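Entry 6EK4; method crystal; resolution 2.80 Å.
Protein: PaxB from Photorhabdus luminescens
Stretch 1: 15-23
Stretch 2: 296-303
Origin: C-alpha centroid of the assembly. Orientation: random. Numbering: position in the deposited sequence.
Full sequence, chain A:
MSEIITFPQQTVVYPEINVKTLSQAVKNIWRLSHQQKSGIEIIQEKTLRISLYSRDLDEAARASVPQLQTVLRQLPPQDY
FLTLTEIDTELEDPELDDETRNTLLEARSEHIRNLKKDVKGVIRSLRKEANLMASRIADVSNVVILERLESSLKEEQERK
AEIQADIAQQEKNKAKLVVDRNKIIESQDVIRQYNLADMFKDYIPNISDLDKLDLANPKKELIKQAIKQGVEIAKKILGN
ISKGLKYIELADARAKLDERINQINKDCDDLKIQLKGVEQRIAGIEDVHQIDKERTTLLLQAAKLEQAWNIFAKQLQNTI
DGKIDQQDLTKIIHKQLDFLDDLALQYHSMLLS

Stretch 1, residues 15-23: PEINVKTLS
Stretch 2 296-303: TTLLLQAA

Residues 15-18 run extended, with phi/psi near -69/145, -85/116, -117/131 and -108/101, before the chain turns into a helix at Val-19. Stretch 2 is helical throughout, and the two helix axes approach to 8.2 Å with their N-to-C directions 138° apart, closer to antiparallel than parallel. In register, Leu-22 lies across from Leu-298, their CA atoms 4.4 Å apart; about 373 Å² is buried in total.

Asn-18 joins the start of the first helix to the second. As N-cap, with chi1 t (-165°) and chi2 -27°, Asn-18 brings OD1 back over the first turn, accepting weak hydrogen bonds from Lys-20 N (3.1 Å) and Thr-21 N (3.4 Å), amides that have no earlier helical carbonyl to serve them. Asn-18 N donates to Gln-301 OE1 at 2.7 Å, with an N-H...acceptor angle of 149°. This is the one hydrogen bond between the stretches.

Gln-301 points toward stretch 1 and has the largest covered area, 119 Å². Its m, m bend with chi3 -28° folds the amide so that OE1 meets Asn-18 N, while Ile-17, m, t, places CG2 3.3 Å from Gln-301 OE1.

Within the same first turn, Thr-21, chi1 m, points toward the second helix and sets its CG2 3.3 Å from CG2 of Thr-297, also m: a tight methyl-to-methyl contact. Thr-297 OG1 bonds elsewhere in the structure.

The CA-to-CB bond of Leu-22 runs sideways to the second helix, and t, t carries its methyls to the partner: Leu-22 CD1 sits 3.7 Å from Gln-301 CB and 3.9 Å from Ala-302 N. Leu-298, p, p (77°, 90°), offers its CB to Leu-22 CD2 at 4.2 Å. Leu-298 O, 3.8 Å from Leu-22 CG, is already satisfied by Ala-302 N at 2.7 Å, so an apolar neighbor costs it no hydrogen bond.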

ATOM      1  N   PRO A  15     -19.041   5.143  21.206  1.00 85.59           N
ATOM      2  CA  PRO A  15     -18.195   4.293  20.360  1.00 85.43           C
ATOM      3  C   PRO A  15     -16.792   4.081  20.931  1.00 85.11           C
ATOM      4  O   PRO A  15     -16.233   4.993  21.539  1.00 84.26           O
ATOM      5  CB  PRO A  15     -18.101   5.074  19.039  1.00 84.54           C
ATOM      6  CG  PRO A  15     -19.197   6.082  19.082  1.00 84.28           C
ATOM      7  CD  PRO A  15     -19.407   6.400  20.528  1.00 84.50           C
ATOM      8  N   GLU A  16     -16.235   2.887  20.734  1.00 85.87           N
ATOM      9  CA  GLU A  16     -14.844   2.615  21.091  1.00 85.68           C
ATOM     10  C   GLU A  16     -13.960   3.059  19.930  1.00 82.16           C
ATOM     11  O   GLU A  16     -14.049   2.508  18.832  1.00 82.15           O
ATOM     12  CB  GLU A  16     -14.636   1.126  21.393  1.00 88.80           C
ATOM     13  CG  GLU A  16     -13.270   0.771  21.983  1.00 90.49           C
ATOM     14  CD  GLU A  16     -13.111   1.151  23.452  1.00 92.19           C
ATOM     15  OE1 GLU A  16     -12.063   0.800  24.039  1.00 93.20           O
ATOM     16  OE2 GLU A  16     -14.016   1.793  24.030  1.00 92.20           O
ATOM     17  N   ILE A  17     -13.119   4.061  20.177  1.00 79.13           N
ATOM     18  CA  ILE A  17     -12.289   4.662  19.135  1.00 76.59           C
ATOM     19  C   ILE A  17     -10.810   4.441  19.441  1.00 75.78           C
ATOM     20  O   ILE A  17     -10.354   4.691  20.556  1.00 75.45           O
ATOM     21  CB  ILE A  17     -12.561   6.179  19.002  1.00 75.34           C
ATOM     22  CG1 ILE A  17     -14.070   6.445  18.940  1.00 75.26           C
ATOM     23  CG2 ILE A  17     -11.868   6.743  17.765  1.00 74.20           C
ATOM     24  CD1 ILE A  17     -14.446   7.905  18.786  1.00 74.11           C
ATOM     25  N   ASN A  18     -10.075   3.962  18.439  1.00 75.01           N
ATOM     26  CA  ASN A  18      -8.626   3.814  18.524  1.00 74.97           C
ATOM     27  C   ASN A  18      -7.965   4.879  17.649  1.00 73.71           C
ATOM     28  O   ASN A  18      -7.908   4.744  16.426  1.00 73.26           O
ATOM     29  CB  ASN A  18      -8.209   2.405  18.081  1.00 75.57           C
ATOM     30  CG  ASN A  18      -6.783   2.056  18.479  1.00 75.58           C
ATOM     31  OD1 ASN A  18      -5.930   2.931  18.622  1.00 75.71           O
ATOM     32  ND2 ASN A  18      -6.519   0.766  18.655  1.00 76.03           N
ATOM     33  N   VAL A  19      -7.479   5.944  18.282  1.00 73.55           N
ATOM     34  CA  VAL A  19      -6.839   7.049  17.558  1.00 72.87           C
ATOM     35  C   VAL A  19      -5.442   6.702  17.028  1.00 73.26           C
ATOM     36  O   VAL A  19      -4.926   7.391  16.146  1.00 72.46           O
ATOM     37  CB  VAL A  19      -6.767   8.341  18.409  1.00 72.49           C
ATOM     38  CG1 VAL A  19      -8.166   8.886  18.658  1.00 72.02           C
ATOM     39  CG2 VAL A  19      -6.029   8.109  19.724  1.00 73.33           C
ATOM     40  N   LYS A  20      -4.834   5.645  17.570  1.00 74.79           N
ATOM     41  CA  LYS A  20      -3.559   5.137  17.053  1.00 75.41           C
ATOM     42  C   LYS A  20      -3.761   4.516  15.674  1.00 74.78           C
ATOM     43  O   LYS A  20      -2.990   4.777  14.751  1.00 74.69           O
ATOM     44  CB  LYS A  20      -2.948   4.106  18.009  1.00 76.59           C
ATOM     45  CG  LYS A  20      -1.499   3.760  17.700  1.00 77.19           C
ATOM     46  CD  LYS A  20      -0.973   2.660  18.606  1.00 79.18           C
ATOM     47  CE  LYS A  20       0.506   2.407  18.365  1.00 80.19           C
ATOM     48  NZ  LYS A  20       0.968   1.130  18.976  1.00 81.98           N
ATOM     49  N   THR A  21      -4.801   3.696  15.543  1.00 74.75           N
ATOM     50  CA  THR A  21      -5.179   3.116  14.255  1.00 74.50           C
ATOM     51  C   THR A  21      -5.521   4.209  13.237  1.00 74.16           C
ATOM     52  O   THR A  21      -5.241   4.064  12.043  1.00 74.69           O
ATOM     53  CB  THR A  21      -6.382   2.162  14.412  1.00 74.64           C
ATOM     54  OG1 THR A  21      -6.049   1.124  15.342  1.00 75.34           O
ATOM     55  CG2 THR A  21      -6.768   1.535  13.078  1.00 74.50           C
ATOM     56  N   LEU A  22      -6.116   5.298  13.719  1.00 73.96           N
ATOM     57  CA  LEU A  22      -6.452   6.449  12.881  1.00 73.04           C
ATOM     58  C   LEU A  22      -5.181   7.157  12.413  1.00 72.55           C
ATOM     59  O   LEU A  22      -4.997   7.380  11.218  1.00 72.37           O
ATOM     60  CB  LEU A  22      -7.350   7.430  13.652  1.00 73.00           C
ATOM     61  CG  LEU A  22      -8.203   8.421  12.850  1.00 72.57           C
ATOM     62  CD1 LEU A  22      -9.174   9.138  13.776  1.00 72.40           C
ATOM     63  CD2 LEU A  22      -7.358   9.431  12.083  1.00 72.39           C
ATOM     64  N   SER A  23      -4.311   7.498  13.362  1.00 72.55           N
ATOM     65  CA  SER A  23      -3.095   8.264  13.067  1.00 72.53           C
ATOM     66  C   SER A  23      -2.041   7.457  12.307  1.00 72.01           C
ATOM     67  O   SER A  23      -1.330   8.007  11.463  1.00 71.62           O
ATOM     68  CB  SER A  23      -2.489   8.823  14.357  1.00 73.74           C
ATOM     69  OG  SER A  23      -3.367   9.757  14.964  1.00 74.32           O
ATOM     70  N   THR A 296      -9.819   3.692   4.276  1.00 69.08           N
ATOM     71  CA  THR A 296     -10.994   3.040   4.847  1.00 69.58           C
ATOM     72  C   THR A 296     -10.824   2.832   6.353  1.00 69.25           C
ATOM     73  O   THR A 296     -11.774   3.003   7.117  1.00 69.83           O
ATOM     74  CB  THR A 296     -11.271   1.683   4.164  1.00 70.56           C
ATOM     75  OG1 THR A 296     -11.475   1.888   2.761  1.00 71.11           O
ATOM     76  CG2 THR A 296     -12.504   1.010   4.755  1.00 71.68           C
ATOM     77  N   THR A 297      -9.610   2.477   6.773  1.00 68.53           N
ATOM     78  CA  THR A 297      -9.318   2.231   8.186  1.00 68.71           C
ATOM     79  C   THR A 297      -9.437   3.498   9.035  1.00 68.30           C
ATOM     80  O   THR A 297     -10.027   3.462  10.116  1.00 68.98           O
ATOM     81  CB  THR A 297      -7.910   1.626   8.371  1.00 68.70           C
ATOM     82  OG1 THR A 297      -7.852   0.345   7.734  1.00 69.87           O
ATOM     83  CG2 THR A 297      -7.567   1.463   9.848  1.00 68.97           C
ATOM     84  N   LEU A 298      -8.881   4.607   8.549  1.00 67.53           N
ATOM     85  CA  LEU A 298      -8.907   5.868   9.297  1.00 67.25           C
ATOM     86  C   LEU A 298     -10.307   6.487   9.330  1.00 67.12           C
ATOM     87  O   LEU A 298     -10.689   7.096  10.328  1.00 67.14           O
ATOM     88  CB  LEU A 298      -7.881   6.865   8.739  1.00 66.93           C
ATOM     89  CG  LEU A 298      -8.193   7.629   7.445  1.00 67.38           C
ATOM     90  CD1 LEU A 298      -8.901   8.953   7.715  1.00 67.51           C
ATOM     91  CD2 LEU A 298      -6.914   7.881   6.661  1.00 67.40           C
ATOM     92  N   LEU A 299     -11.060   6.329   8.243  1.00 67.28           N
ATOM     93  CA  LEU A 299     -12.429   6.854   8.158  1.00 67.76           C
ATOM     94  C   LEU A 299     -13.404   6.166   9.124  1.00 68.64           C
ATOM     95  O   LEU A 299     -14.349   6.794   9.606  1.00 67.89           O
ATOM     96  CB  LEU A 299     -12.957   6.762   6.720  1.00 68.01           C
ATOM     97  CG  LEU A 299     -12.442   7.835   5.754  1.00 67.35           C
ATOM     98  CD1 LEU A 299     -12.848   7.512   4.324  1.00 67.99           C
ATOM     99  CD2 LEU A 299     -12.935   9.220   6.155  1.00 67.12           C
ATOM    100  N   LEU A 300     -13.178   4.879   9.392  1.00 69.96           N
ATOM    101  CA  LEU A 300     -13.938   4.153  10.419  1.00 71.26           C
ATOM    102  C   LEU A 300     -13.746   4.795  11.793  1.00 70.32           C
ATOM    103  O   LEU A 300     -14.708   4.982  12.536  1.00 71.10           O
ATOM    104  CB  LEU A 300     -13.523   2.673  10.473  1.00 72.50           C
ATOM    105  CG  LEU A 300     -14.349   1.656   9.674  1.00 74.21           C
ATOM    106  CD1 LEU A 300     -14.824   2.206   8.334  1.00 74.48           C
ATOM    107  CD2 LEU A 300     -13.546   0.377   9.478  1.00 74.90           C
ATOM    108  N   GLN A 301     -12.500   5.131  12.117  1.00 68.80           N
ATOM    109  CA  GLN A 301     -12.177   5.806  13.372  1.00 68.01           C
ATOM    110  C   GLN A 301     -12.642   7.260  13.344  1.00 67.54           C
ATOM    111  O   GLN A 301     -13.081   7.794  14.363  1.00 68.30           O
ATOM    112  CB  GLN A 301     -10.669   5.758  13.638  1.00 67.41           C
ATOM    113  CG  GLN A 301     -10.081   4.357  13.732  1.00 67.71           C
ATOM    114  CD  GLN A 301     -10.647   3.545  14.880  1.00 68.32           C
ATOM    115  OE1 GLN A 301     -11.067   4.093  15.900  1.00 67.81           O
ATOM    116  NE2 GLN A 301     -10.653   2.228  14.724  1.00 69.48           N
ATOM    117  N   ALA A 302     -12.545   7.891  12.176  1.00 67.11           N
ATOM    118  CA  ALA A 302     -12.959   9.286  12.004  1.00 66.86           C
ATOM    119  C   ALA A 302     -14.471   9.450  12.131  1.00 67.78           C
ATOM    120  O   ALA A 302     -14.948  10.422  12.719  1.00 66.97           O
ATOM    121  CB  ALA A 302     -12.491   9.814  10.657  1.00 66.50           C
ATOM    122  N   ALA A 303     -15.217   8.501  11.569  1.00 68.91           N
ATOM    123  CA  ALA A 303     -16.678   8.526  11.634  1.00 69.66           C
ATOM    124  C   ALA A 303     -17.183   8.350  13.067  1.00 70.30           C
ATOM    125  O   ALA A 303     -18.216   8.913  13.436  1.00 70.61           O
ATOM    126  CB  ALA A 303     -17.266   7.453  10.731  1.00 70.33           C
TER